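Local coordinates for lysozyme M1 (Streptomyces coelicolor, PDB 1JFX), which hydrolyses the beta-1,4 linkages between N-acetylmuramic acid and N-acetylglucosamine in bacterial peptidoglycan, as a family 25 lysozyme with diacetylmuramidase activity too, at residues Arg88-Leu93 / Leu212-Ala217; Pro159-His164 / Trp179-Tyr184. All blocks are in the same frame, centred on the assembly; numbering follows the deposited sequence.

In the fold
Interaction 1 joins the loop 88-93 to the C-terminal end of helix 206-214 on the outer side of the molecule, whereas interaction 2 pairs two neighbouring barrel strands, 160-163 and 181-185, nearer its centre. Their centres lie about 18 Å apart, yet they meet: L212 of interaction 1 packs on F181 and T180 of interaction 2. The chemistry follows the place. Interaction 1 depends on asparagine amides, a water and a guanidinium over aliphatic carbons; interaction 2 on main-chain hydrogen bonds between parallel strands, with mostly aromatic side chains on the two faces of the sheet. Interaction 2 also borders the predicted catalytic residues, through Q183 beside D9 and W161 near D98.

Interaction 1 of 2, residues Arg88-Leu93 / Leu212-Ala217; sequences RDNRTL and LANNTA
The side-chain oxygen OD1 of N214 is gripped by the loop 88-93 both directly and through water. N90 N donates to N214 OD1 at 2.9 Å, in the plane of the carbonyl and on a lone pair, although its N-H...O angle of 134° is bent. Water 1 donates to N214 OD1 and accepts from D89 N and T92 N, linking the loop's main chain to the helix end. The other end of the same amide is used as well: N214 ND2 reaches N90 OD1 at 2.9 Å, and the two amide planes stand 61° apart. The first torsion of N214 (chi1 -66°) sets CG beside the backbone N. Its OD1 meets the main chain of N90 and its ND2 the side chain, two bonds that fix the amide's rotation. The loop is shaped from within by an Asx turn, in which R91 N donates to D89 OD1 at 2.9 Å; T92 OG1 donates to this oxygen from the opposite face of the carboxylate plane, at 2.8 Å. R88 runs extended across N214 at about a right angle. Its NE lies 3.6 Å from N214 CB and its NH1 3.6 Å from T216 CG2, both carbons on one face of the guanidinium. Deeper in, L93 CD2 packs 4.0 Å from A213 CB. T92 O and A213 O approach closely as two acceptors, and W86 NE1 donates to both, which would ease their repulsion. R133 NH2 hydrogen-bonds to L212 O, where helix 206-214 ends before N215 turns to positive phi. The contact thus ties the loop between helix 72-81 and strand 96-98 to the chain's last helix, with Y53 and Y49 of helix 45-54 touching D89 and T92, and I58 of strand 58-64 packing on L93 and A213.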
loop_
_atom_site.group_PDB
_atom_site.type_symbol
_atom_site.label_atom_id
_atom_site.label_comp_id
_atom_site.label_asym_id
_atom_site.label_seq_id
_atom_site.Cartn_x
_atom_site.Cartn_y
_atom_site.Cartn_z
ATOM N N ARG A 88 17.516 1.225 1.907
ATOM C CA ARG A 88 17.586 0.525 3.180
ATOM C C ARG A 88 18.014 1.428 4.327
ATOM O O ARG A 88 19.125 1.961 4.326
ATOM C CB ARG A 88 18.564 -0.651 3.076
ATOM C CG ARG A 88 18.795 -1.341 4.415
ATOM C CD ARG A 88 19.750 -2.507 4.293
ATOM N NE ARG A 88 19.871 -3.187 5.579
ATOM C CZ ARG A 88 20.435 -4.379 5.743
ATOM N NH1 ARG A 88 20.932 -5.025 4.695
ATOM N NH2 ARG A 88 20.486 -4.929 6.948
ATOM N N ASP A 89 17.127 1.610 5.301
ATOM C CA ASP A 89 17.459 2.432 6.463
ATOM C C ASP A 89 16.714 2.019 7.722
ATOM O O ASP A 89 16.546 2.825 8.636
ATOM C CB ASP A 89 17.219 3.926 6.165
ATOM C CG ASP A 89 15.754 4.272 5.954
ATOM O OD1 ASP A 89 14.877 3.406 6.160
ATOM O OD2 ASP A 89 15.489 5.433 5.585
ATOM N N ASN A 90 16.296 0.751 7.765
ATOM C CA ASN A 90 15.545 0.170 8.885
ATOM C C ASN A 90 14.142 0.744 9.059
ATOM O O ASN A 90 13.398 0.280 9.913
ATOM C CB ASN A 90 16.274 0.366 10.219
ATOM C CG ASN A 90 17.651 -0.246 10.234
ATOM O OD1 ASN A 90 17.848 -1.378 9.797
ATOM N ND2 ASN A 90 18.618 0.500 10.764
ATOM N N ARG A 91 13.763 1.728 8.250
ATOM C CA ARG A 91 12.452 2.342 8.429
ATOM C C ARG A 91 11.671 2.652 7.169
ATOM O O ARG A 91 10.699 3.404 7.233
ATOM C CB ARG A 91 12.587 3.653 9.216
ATOM C CG ARG A 91 13.116 3.465 10.616
ATOM C CD ARG A 91 13.058 4.759 11.420
ATOM N NE ARG A 91 13.817 4.581 12.653
ATOM C CZ ARG A 91 14.332 5.569 13.373
ATOM N NH1 ARG A 91 14.171 6.830 13.004
ATOM N NH2 ARG A 91 15.063 5.280 14.442
ATOM N N THR A 92 12.081 2.090 6.036
ATOM C CA THR A 92 11.373 2.380 4.798
ATOM C C THR A 92 10.843 1.121 4.141
ATOM O O THR A 92 11.606 0.226 3.789
ATOM C CB THR A 92 12.295 3.101 3.815
ATOM O OG1 THR A 92 12.863 4.237 4.470
ATOM C CG2 THR A 92 11.512 3.581 2.587
ATOM N N LEU A 93 9.525 1.052 3.996
ATOM C CA LEU A 93 8.906 -0.112 3.366
ATOM C C LEU A 93 8.863 0.029 1.851
ATOM O O LEU A 93 8.953 1.134 1.316
ATOM C CB LEU A 93 7.467 -0.269 3.871
ATOM C CG LEU A 93 7.308 -0.690 5.337
ATOM C CD1 LEU A 93 5.868 -0.463 5.805
ATOM C CD2 LEU A 93 7.724 -2.148 5.493
ATOM N N LEU A 212 11.430 -7.032 5.560
ATOM C CA LEU A 212 10.718 -6.557 4.373
ATOM C C LEU A 212 11.160 -5.119 4.075
ATOM O O LEU A 212 11.406 -4.747 2.919
ATOM C CB LEU A 212 9.193 -6.606 4.598
ATOM C CG LEU A 212 8.344 -6.074 3.439
ATOM C CD1 LEU A 212 8.613 -6.885 2.176
ATOM C CD2 LEU A 212 6.868 -6.144 3.829
ATOM N N ALA A 213 11.274 -4.310 5.125
ATOM C CA ALA A 213 11.712 -2.925 4.956
ATOM C C ALA A 213 13.134 -2.871 4.391
ATOM O O ALA A 213 13.410 -2.108 3.469
ATOM C CB ALA A 213 11.659 -2.181 6.296
ATOM N N ASN A 214 14.034 -3.693 4.923
ATOM C CA ASN A 214 15.425 -3.663 4.463
ATOM C C ASN A 214 15.772 -4.520 3.256
ATOM O O ASN A 214 16.913 -4.490 2.804
ATOM C CB ASN A 214 16.387 -4.020 5.607
ATOM C CG ASN A 214 16.393 -2.978 6.710
ATOM O OD1 ASN A 214 16.039 -1.813 6.487
ATOM N ND2 ASN A 214 16.818 -3.381 7.900
ATOM N N ASN A 215 14.799 -5.266 2.741
ATOM C CA ASN A 215 14.991 -6.137 1.579
ATOM C C ASN A 215 15.955 -7.265 1.896
ATOM O O ASN A 215 16.845 -7.572 1.105
ATOM C CB ASN A 215 15.510 -5.351 0.358
ATOM C CG ASN A 215 15.269 -6.093 -0.965
ATOM O OD1 ASN A 215 15.811 -5.728 -2.020
ATOM N ND2 ASN A 215 14.435 -7.114 -0.917
ATOM N N THR A 216 15.787 -7.867 3.069
ATOM C CA THR A 216 16.635 -8.989 3.465
ATOM C C THR A 216 15.761 -10.221 3.667
ATOM O O THR A 216 16.230 -11.255 4.158
ATOM C CB THR A 216 17.406 -8.726 4.774
ATOM O OG1 THR A 216 16.478 -8.489 5.837
ATOM C CG2 THR A 216 18.347 -7.532 4.623
ATOM N N ALA A 217 14.491 -10.115 3.296
ATOM C CA ALA A 217 13.581 -11.251 3.434
ATOM C C ALA A 217 12.204 -10.991 2.839
ATOM O O ALA A 217 11.701 -11.916 2.160
ATOM C CB ALA A 217 13.451 -11.646 4.901
ATOM O OXT ALA A 217 11.641 -9.890 3.068
HETATM O O HOH W 1 14.368 0.209 5.159
#

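Interaction 2 of 2, residues Pro159-His164 / Trp179-Tyr184; sequences PFWVAH and WTFWQY
Two neighbouring parallel strands of the beta/alpha-barrel, 160-163 and 181-185, pair here beside the predicted active site. Their directions differ by 11°, and W161, V162 and A163 stand across from F181, W182 and Q183. V162 bonds through both its N and its O: V162 N donates to F181 O at 2.9 Å and V162 O accepts from Q183 N at 2.8 Å. H164 N to Q183 O, at 3.0 Å, is the last main-chain bond. At the start of the pairing F160 O takes two donors, T180 N at 2.7 Å and F181 N. Water 2 adds a bridge, hydrogen-bonded to F160 N and T180 OG1. On the face bearing W161 and Q183, the CB of F181 sits over the five-membered ring of W161 as a CH-pi contact, 3.7 Å from its centroid, while the F181 ring turns its edge toward that indole face with planes at 62°. CG of W161, anti to its backbone N (chi1 176°), lies beneath this CB. W161 NE1 hydrogen-bonds to N200 OD1, and Q183 CB lies near it. Q183 is extended as far as CD; its NE2 donates to D9, and its OE1 accepts from Y138 and W165, which probably positions this predicted catalytic aspartate. On the other face W182 bends back to the partner strand: its indole NE1, a side-chain donor almost in plane with its acceptor, holds H164 O at 2.9 Å. V162 CG1 touches W179 CB at 3.8 Å and W182 CB at 3.9 Å. F160 stacks with F176. Strand 136-139 pairs with the other edge of 160-163, and antiparallel strand 196-202 borders 181-185.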
loop_
_atom_site.group_PDB
_atom_site.type_symbol
_atom_site.label_atom_id
_atom_site.label_comp_id
_atom_site.label_asym_id
_atom_site.label_seq_id
_atom_site.Cartn_x
_atom_site.Cartn_y
_atom_site.Cartn_z
ATOM N N PRO A 159 4.020 -8.688 -2.919
ATOM C CA PRO A 159 3.421 -9.063 -1.631
ATOM C C PRO A 159 1.977 -8.535 -1.724
ATOM O O PRO A 159 1.715 -7.530 -2.404
ATOM C CB PRO A 159 4.236 -8.266 -0.615
ATOM C CG PRO A 159 5.591 -8.161 -1.269
ATOM C CD PRO A 159 5.273 -7.919 -2.725
ATOM N N PHE A 160 1.046 -9.182 -1.029
ATOM C CA PHE A 160 -0.361 -8.796 -1.094
ATOM C C PHE A 160 -0.865 -8.080 0.157
ATOM O O PHE A 160 -0.729 -8.586 1.269
ATOM C CB PHE A 160 -1.175 -10.086 -1.358
ATOM C CG PHE A 160 -2.671 -9.898 -1.451
ATOM C CD1 PHE A 160 -3.228 -8.900 -2.247
ATOM C CD2 PHE A 160 -3.524 -10.794 -0.806
ATOM C CE1 PHE A 160 -4.618 -8.804 -2.400
ATOM C CE2 PHE A 160 -4.919 -10.708 -0.954
ATOM C CZ PHE A 160 -5.463 -9.714 -1.752
ATOM N N TRP A 161 -1.425 -6.888 -0.032
ATOM C CA TRP A 161 -2.012 -6.127 1.072
ATOM C C TRP A 161 -3.515 -6.149 0.782
ATOM O O TRP A 161 -4.013 -5.450 -0.100
ATOM C CB TRP A 161 -1.467 -4.701 1.086
ATOM C CG TRP A 161 -2.076 -3.815 2.136
ATOM C CD1 TRP A 161 -2.952 -4.169 3.126
ATOM C CD2 TRP A 161 -1.859 -2.410 2.273
ATOM N NE1 TRP A 161 -3.296 -3.062 3.874
ATOM C CE2 TRP A 161 -2.638 -1.968 3.366
ATOM C CE3 TRP A 161 -1.081 -1.479 1.568
ATOM C CZ2 TRP A 161 -2.663 -0.628 3.772
ATOM C CZ3 TRP A 161 -1.104 -0.148 1.965
ATOM C CH2 TRP A 161 -1.891 0.269 3.059
ATOM N N VAL A 162 -4.232 -6.981 1.528
ATOM C CA VAL A 162 -5.659 -7.159 1.307
ATOM C C VAL A 162 -6.531 -6.254 2.147
ATOM O O VAL A 162 -6.320 -6.117 3.347
ATOM C CB VAL A 162 -6.057 -8.642 1.555
ATOM C CG1 VAL A 162 -5.628 -9.088 2.941
ATOM C CG2 VAL A 162 -7.563 -8.826 1.353
ATOM N N ALA A 163 -7.508 -5.629 1.497
ATOM C CA ALA A 163 -8.452 -4.777 2.207
ATOM C C ALA A 163 -9.704 -5.623 2.415
ATOM O O ALA A 163 -10.348 -6.009 1.449
ATOM C CB ALA A 163 -8.792 -3.533 1.375
ATOM N N HIS A 164 -10.022 -5.935 3.666
ATOM C CA HIS A 164 -11.217 -6.723 3.970
ATOM C C HIS A 164 -11.613 -6.361 5.387
ATOM O O HIS A 164 -11.093 -6.904 6.378
ATOM C CB HIS A 164 -10.937 -8.222 3.840
ATOM C CG HIS A 164 -12.183 -9.038 3.767
ATOM N ND1 HIS A 164 -12.186 -10.386 3.464
ATOM C CD2 HIS A 164 -13.477 -8.683 3.932
ATOM C CE1 HIS A 164 -13.434 -10.821 3.443
ATOM N NE2 HIS A 164 -14.238 -9.809 3.724
ATOM N N TRP A 179 -1.415 -13.441 2.493
ATOM C CA TRP A 179 -1.450 -11.989 2.579
ATOM C C TRP A 179 -0.254 -11.554 3.414
ATOM O O TRP A 179 0.188 -12.281 4.305
ATOM C CB TRP A 179 -2.749 -11.489 3.233
ATOM C CG TRP A 179 -3.022 -12.043 4.596
ATOM C CD1 TRP A 179 -3.663 -13.208 4.890
ATOM C CD2 TRP A 179 -2.702 -11.428 5.855
ATOM N NE1 TRP A 179 -3.769 -13.361 6.251
ATOM C CE2 TRP A 179 -3.189 -12.284 6.870
ATOM C CE3 TRP A 179 -2.054 -10.237 6.221
ATOM C CZ2 TRP A 179 -3.053 -11.989 8.227
ATOM C CZ3 TRP A 179 -1.919 -9.944 7.572
ATOM C CH2 TRP A 179 -2.414 -10.814 8.557
ATOM N N THR A 180 0.273 -10.367 3.105
ATOM C CA THR A 180 1.405 -9.798 3.829
ATOM C C THR A 180 0.885 -8.710 4.780
ATOM O O THR A 180 1.288 -8.653 5.939
ATOM C CB THR A 180 2.444 -9.234 2.838
ATOM O OG1 THR A 180 3.002 -10.325 2.090
ATOM C CG2 THR A 180 3.576 -8.510 3.579
ATOM N N PHE A 181 -0.006 -7.856 4.285
ATOM C CA PHE A 181 -0.644 -6.831 5.122
ATOM C C PHE A 181 -2.140 -7.030 4.953
ATOM O O PHE A 181 -2.595 -7.523 3.915
ATOM C CB PHE A 181 -0.283 -5.411 4.668
ATOM C CG PHE A 181 1.147 -5.042 4.919
ATOM C CD1 PHE A 181 1.567 -4.670 6.193
ATOM C CD2 PHE A 181 2.064 -5.045 3.883
ATOM C CE1 PHE A 181 2.881 -4.303 6.429
ATOM C CE2 PHE A 181 3.394 -4.675 4.110
ATOM C CZ PHE A 181 3.802 -4.306 5.374
ATOM N N TRP A 182 -2.910 -6.645 5.966
ATOM C CA TRP A 182 -4.357 -6.776 5.889
ATOM C C TRP A 182 -5.012 -5.565 6.547
ATOM O O TRP A 182 -4.806 -5.297 7.731
ATOM C CB TRP A 182 -4.795 -8.082 6.568
ATOM C CG TRP A 182 -6.260 -8.202 6.901
ATOM C CD1 TRP A 182 -7.326 -7.675 6.214
ATOM C CD2 TRP A 182 -6.808 -8.904 8.022
ATOM N NE1 TRP A 182 -8.506 -8.014 6.853
ATOM C CE2 TRP A 182 -8.211 -8.765 7.961
ATOM C CE3 TRP A 182 -6.244 -9.636 9.076
ATOM C CZ2 TRP A 182 -9.060 -9.331 8.920
ATOM C CZ3 TRP A 182 -7.086 -10.199 10.026
ATOM C CH2 TRP A 182 -8.480 -10.038 9.940
ATOM N N GLN A 183 -5.772 -4.814 5.753
ATOM C CA GLN A 183 -6.488 -3.646 6.269
ATOM C C GLN A 183 -7.825 -4.205 6.748
ATOM O O GLN A 183 -8.669 -4.580 5.931
ATOM C CB GLN A 183 -6.713 -2.630 5.155
ATOM C CG GLN A 183 -7.200 -1.268 5.641
ATOM C CD GLN A 183 -7.482 -0.374 4.464
ATOM O OE1 GLN A 183 -8.430 -0.620 3.712
ATOM N NE2 GLN A 183 -6.643 0.647 4.264
ATOM N N TYR A 184 -8.018 -4.242 8.066
ATOM C CA TYR A 184 -9.226 -4.834 8.646
ATOM C C TYR A 184 -10.257 -3.859 9.169
ATOM O O TYR A 184 -11.341 -4.265 9.607
ATOM C CB TYR A 184 -8.827 -5.823 9.753
ATOM C CG TYR A 184 -8.081 -5.203 10.915
ATOM C CD1 TYR A 184 -8.772 -4.627 11.973
ATOM C CD2 TYR A 184 -6.679 -5.186 10.948
ATOM C CE1 TYR A 184 -8.102 -4.048 13.037
ATOM C CE2 TYR A 184 -5.989 -4.601 12.022
ATOM C CZ TYR A 184 -6.721 -4.036 13.061
ATOM O OH TYR A 184 -6.103 -3.475 14.142
HETATM O O HOH W 2 1.438 -11.715 0.275
#